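Local coordinates for protein transport protein HOFQ (Aggregatibacter actinomycetemcomitans, PDB 2Y3M) that probably serves as the secretin of the DNA-uptake machinery in natural competence and binds DNA through its extra-membranous domains, at residues L46-D50 / L51-F55; T139-D142 / R143-L146. All coordinates share one frame; numbering follows the deposited sequence.

How the contacts relate
Contact 1 comes first along the chain, at the junction of strand 42-48 and helix 51-63; contact 2 follows much later, at the turn between strands 137-141 and 146-151. Their centres lie 42 Å apart and their nearest atoms about 27 Å, so they do not touch within one chain. Contact 1 belongs to the two-stranded antiparallel sheet (31-36 and 42-48) at one end of the elongated molecule, whereas contact 2 belongs to the five-stranded antiparallel sheet nearer its centre. The dimer brings the two regions together: Leu51 of contact 1 packs on Phe140 of the second subunit, linking the strand-to-helix turn of one copy to the hairpin strand of the other.

Contact 1 (L46-D50 / L51-F55); sequences LENVD and LDQLF
Leu54 and Asp50 are joined by the main-chain hydrogen bond across this turn: Leu54 N reaches Asp50 O at 3.2 Å, so Asp50, at the N-cap position, accepts the first i to i+4 bond of the helix. Just before it, Asn48 closes an Asx turn, with Asp50 N lying in the carbonyl plane on a lone pair of Asn48 OD1, 2.8 Å away and nearly straight at 164°. The other end of the amide, ND2, is bound to His28 O and Thr30 OG1, which leaves little freedom to flip. Packing adds to these bonds. With Asn48 CG swung anti to its own backbone N (chi1 -159°), the amide lies against the aliphatic part of Gln53, and Asn48 ND2 is 3.5 Å from Gln53 CG; the two amide planes are 55° apart. Leu54 CD1 touches Leu46 CB at 3.7 Å. Asp50 and Asp52 run alongside each other with carboxylates almost perpendicular, Asp50 OD1 4.3 Å from Asp52 OD1; these like charges probably disfavour each other somewhat, though Asp50 is exposed and solvent may screen them. This is a tight strand-to-helix connection with an Asx turn leading into the helix N-terminus, in a protein reported to share a fold with type I KH domains.

Contact 2 (T139-D142 / R143-L146); sequences TFDD and RSNL
Asp141 and Arg143 form a salt bridge at the turn of the beta hairpin made by strands 137-141 and 146-151. OD1 of Asp141 is gripped twice. On its anti side Asp141 OD1 receives Arg143 N at 2.9 Å and 160°, the bond that defines an Asx turn; on its syn side it receives Arg143 NH1 at 3.3 Å. The two donors arrive from opposite faces of the carboxylate plane. Arg143 NH1 also makes a weak bond to Asp141 OD2, 3.2 Å away, which sits at the edge of the guanidinium and near its plane. The two flat groups are turned 65° against each other, so the bridge is not a flat, two-pronged pairing. The Arg143 chain, extended from CG to NE, rises past the acid, with Arg143 CB 3.2 Å and Arg143 CG 3.3 Å from Asp141 OD1, and brings NH1 to the oxygen end of the Asp141 carboxylate. NH2 has a weak bond to Glu69 O.

Along the backbone, Asp141 N donates to Leu146 O at 3.2 Å, in the carbonyl plane. The turn is tied to the start of helix 117-125 and the loop just before it by two further side chains: Asp142 OD2 bonds Ser118 OG, while Asn145 uses ND2 for Ala115 O and OD1 for Ala117 N.

Farther out, with CG set between the backbone N and the carbonyl carbon (chi1 64°), the Phe140 ring packs on Ala117, Ser118 and Met121 of that helix and on Leu51 of the second subunit. On the backbone side, Phe140 CA makes a CA-H...O contact of 3.4 Å with Leu146 O.

Contact 1 (L46-D50 / L51-F55)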
loop_
_atom_site.group_PDB
_atom_site.type_symbol
_atom_site.label_atom_id
_atom_site.label_comp_id
_atom_site.label_asym_id
_atom_site.label_seq_id
_atom_site.Cartn_x
_atom_site.Cartn_y
_atom_site.Cartn_z
ATOM N N LEU B 46 -10.365 1.499 12.446
ATOM C CA LEU B 46 -10.212 2.935 12.644
ATOM C C LEU B 46 -11.489 3.531 13.207
ATOM O O LEU B 46 -12.587 3.183 12.781
ATOM C CB LEU B 46 -9.840 3.621 11.332
ATOM C CG LEU B 46 -8.515 3.163 10.731
ATOM C CD1 LEU B 46 -8.463 3.525 9.285
ATOM C CD2 LEU B 46 -7.362 3.795 11.478
ATOM N N GLU B 47 -11.336 4.410 14.189
ATOM C CA GLU B 47 -12.484 5.039 14.829
ATOM C C GLU B 47 -12.303 6.539 14.927
ATOM O O GLU B 47 -11.260 7.014 15.363
ATOM C CB GLU B 47 -12.705 4.454 16.223
ATOM C CG GLU B 47 -13.214 3.031 16.223
ATOM C CD GLU B 47 -13.085 2.366 17.574
ATOM O OE1 GLU B 47 -12.609 3.013 18.530
ATOM O OE2 GLU B 47 -13.463 1.184 17.677
ATOM N N ASN B 48 -13.326 7.279 14.514
ATOM C CA ASN B 48 -13.347 8.727 14.703
ATOM C C ASN B 48 -14.770 9.240 14.951
ATOM O O ASN B 48 -15.717 8.762 14.332
ATOM C CB ASN B 48 -12.707 9.429 13.503
ATOM C CG ASN B 48 -12.240 10.828 13.825
ATOM O OD1 ASN B 48 -13.033 11.689 14.212
ATOM N ND2 ASN B 48 -10.947 11.072 13.654
ATOM N N VAL B 49 -14.910 10.206 15.863
ATOM C CA VAL B 49 -16.218 10.823 16.166
ATOM C C VAL B 49 -16.761 11.597 14.960
ATOM O O VAL B 49 -17.973 11.766 14.816
ATOM C CB VAL B 49 -16.189 11.734 17.439
ATOM C CG1 VAL B 49 -15.873 10.926 18.688
ATOM C CG2 VAL B 49 -15.207 12.890 17.285
ATOM N N ASP B 50 -15.851 12.051 14.098
ATOM C CA ASP B 50 -16.206 12.711 12.842
ATOM C C ASP B 50 -16.009 11.761 11.669
ATOM O O ASP B 50 -14.978 11.083 11.579
ATOM C CB ASP B 50 -15.349 13.964 12.626
ATOM C CG ASP B 50 -15.901 15.189 13.340
ATOM O OD1 ASP B 50 -17.113 15.471 13.225
ATOM O OD2 ASP B 50 -15.114 15.892 14.004
ATOM N N LEU B 51 -16.995 11.721 10.778
ATOM C CA LEU B 51 -16.914 10.908 9.567
ATOM C C LEU B 51 -15.852 11.395 8.568
ATOM O O LEU B 51 -15.114 10.583 8.011
ATOM C CB LEU B 51 -18.282 10.804 8.880
ATOM C CG LEU B 51 -18.386 9.874 7.660
ATOM C CD1 LEU B 51 -17.874 8.470 7.976
ATOM C CD2 LEU B 51 -19.814 9.819 7.127
ATOM N N ASP B 52 -15.789 12.705 8.335
ATOM C CA ASP B 52 -14.839 13.271 7.371
ATOM C C ASP B 52 -13.397 13.040 7.825
ATOM O O ASP B 52 -12.503 12.831 7.007
ATOM C CB ASP B 52 -15.104 14.767 7.137
ATOM C CG ASP B 52 -14.880 15.616 8.393
ATOM O OD1 ASP B 52 -15.019 15.092 9.523
ATOM O OD2 ASP B 52 -14.568 16.817 8.252
ATOM N N GLN B 53 -13.194 13.070 9.137
ATOM C CA GLN B 53 -11.887 12.860 9.733
ATOM C C GLN B 53 -11.485 11.387 9.628
ATOM O O GLN B 53 -10.313 11.074 9.423
ATOM C CB GLN B 53 -11.878 13.347 11.184
ATOM C CG GLN B 53 -10.539 13.898 11.656
ATOM C CD GLN B 53 -10.220 15.289 11.126
ATOM O OE1 GLN B 53 -11.004 15.886 10.387
ATOM N NE2 GLN B 53 -9.064 15.816 11.515
ATOM N N LEU B 54 -12.467 10.493 9.744
ATOM C CA LEU B 54 -12.247 9.068 9.510
ATOM C C LEU B 54 -11.791 8.804 8.062
ATOM O O LEU B 54 -10.813 8.083 7.850
ATOM C CB LEU B 54 -13.498 8.246 9.848
ATOM C CG LEU B 54 -13.417 6.713 9.707
ATOM C CD1 LEU B 54 -12.493 6.094 10.755
ATOM C CD2 LEU B 54 -14.798 6.082 9.788
ATOM N N PHE B 55 -12.487 9.401 7.087
ATOM C CA PHE B 55 -12.144 9.257 5.670
ATOM C C PHE B 55 -10.713 9.701 5.377
ATOM O O PHE B 55 -10.000 9.057 4.597
ATOM C CB PHE B 55 -13.104 10.046 4.772
ATOM C CG PHE B 55 -14.462 9.408 4.593
ATOM C CD1 PHE B 55 -14.611 8.023 4.554
ATOM C CD2 PHE B 55 -15.592 10.205 4.423
ATOM C CE1 PHE B 55 -15.868 7.443 4.376
ATOM C CE2 PHE B 55 -16.848 9.635 4.240
ATOM C CZ PHE B 55 -16.988 8.252 4.217
#

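Contact 2 (T139-D142 / R143-L146)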
loop_
_atom_site.group_PDB
_atom_site.type_symbol
_atom_site.label_atom_id
_atom_site.label_comp_id
_atom_site.label_asym_id
_atom_site.label_seq_id
_atom_site.Cartn_x
_atom_site.Cartn_y
_atom_site.Cartn_z
ATOM N N THR B 139 26.316 -4.911 -8.282
ATOM C CA THR B 139 25.301 -4.437 -7.364
ATOM C C THR B 139 25.471 -2.922 -7.245
ATOM O O THR B 139 26.587 -2.421 -7.070
ATOM C CB THR B 139 25.349 -5.187 -5.998
ATOM O OG1 THR B 139 24.373 -4.645 -5.106
ATOM C CG2 THR B 139 26.697 -5.075 -5.346
ATOM N N PHE B 140 24.369 -2.192 -7.387
ATOM C CA PHE B 140 24.427 -0.731 -7.437
ATOM C C PHE B 140 23.233 -0.070 -6.768
ATOM O O PHE B 140 22.220 -0.717 -6.509
ATOM C CB PHE B 140 24.569 -0.239 -8.882
ATOM C CG PHE B 140 23.387 -0.560 -9.765
ATOM C CD1 PHE B 140 23.234 -1.836 -10.320
ATOM C CD2 PHE B 140 22.441 0.422 -10.064
ATOM C CE1 PHE B 140 22.160 -2.134 -11.154
ATOM C CE2 PHE B 140 21.352 0.140 -10.894
ATOM C CZ PHE B 140 21.207 -1.143 -11.443
ATOM N N ASP B 141 23.357 1.230 -6.512
ATOM C CA ASP B 141 22.353 1.967 -5.768
ATOM C C ASP B 141 22.439 3.449 -6.108
ATOM O O ASP B 141 23.490 4.058 -5.955
ATOM C CB ASP B 141 22.593 1.755 -4.272
ATOM C CG ASP B 141 21.388 2.074 -3.433
ATOM O OD1 ASP B 141 20.743 3.114 -3.674
ATOM O OD2 ASP B 141 21.090 1.284 -2.515
ATOM N N ASP B 142 21.329 4.030 -6.553
ATOM C CA ASP B 142 21.281 5.464 -6.881
ATOM C C ASP B 142 21.321 6.404 -5.663
ATOM O O ASP B 142 21.562 7.610 -5.818
ATOM C CB ASP B 142 20.047 5.779 -7.737
ATOM C CG ASP B 142 20.225 5.390 -9.196
ATOM O OD1 ASP B 142 21.323 4.943 -9.581
ATOM O OD2 ASP B 142 19.253 5.541 -9.965
ATOM N N ARG B 143 21.078 5.859 -4.467
ATOM C CA ARG B 143 21.073 6.655 -3.233
ATOM C C ARG B 143 22.488 7.061 -2.851
ATOM O O ARG B 143 22.825 8.244 -2.846
ATOM C CB ARG B 143 20.460 5.881 -2.068
ATOM C CG ARG B 143 18.999 5.541 -2.181
ATOM C CD ARG B 143 18.605 4.742 -0.955
ATOM N NE ARG B 143 17.282 4.136 -1.069
ATOM C CZ ARG B 143 17.040 2.934 -1.590
ATOM N NH1 ARG B 143 18.030 2.185 -2.067
ATOM N NH2 ARG B 143 15.792 2.484 -1.635
ATOM N N SER B 144 23.303 6.061 -2.515
ATOM C CA SER B 144 24.715 6.260 -2.223
ATOM C C SER B 144 25.495 6.436 -3.521
ATOM O O SER B 144 26.656 6.838 -3.510
ATOM C CB SER B 144 25.266 5.082 -1.416
ATOM O OG SER B 144 25.024 3.852 -2.071
ATOM N N ASN B 145 24.830 6.139 -4.635
ATOM C CA ASN B 145 25.396 6.241 -5.978
ATOM C C ASN B 145 26.707 5.465 -6.140
ATOM O O ASN B 145 27.655 5.938 -6.764
ATOM C CB ASN B 145 25.525 7.706 -6.414
ATOM C CG ASN B 145 25.303 7.891 -7.904
ATOM O OD1 ASN B 145 24.663 7.066 -8.559
ATOM N ND2 ASN B 145 25.827 8.981 -8.446
ATOM N N LEU B 146 26.732 4.267 -5.557
ATOM C CA LEU B 146 27.871 3.358 -5.633
ATOM C C LEU B 146 27.608 2.283 -6.680
ATOM O O LEU B 146 26.456 1.936 -6.937
ATOM C CB LEU B 146 28.106 2.667 -4.282
ATOM C CG LEU B 146 28.433 3.471 -3.024
ATOM C CD1 LEU B 146 28.240 2.614 -1.783
ATOM C CD2 LEU B 146 29.839 4.029 -3.059
#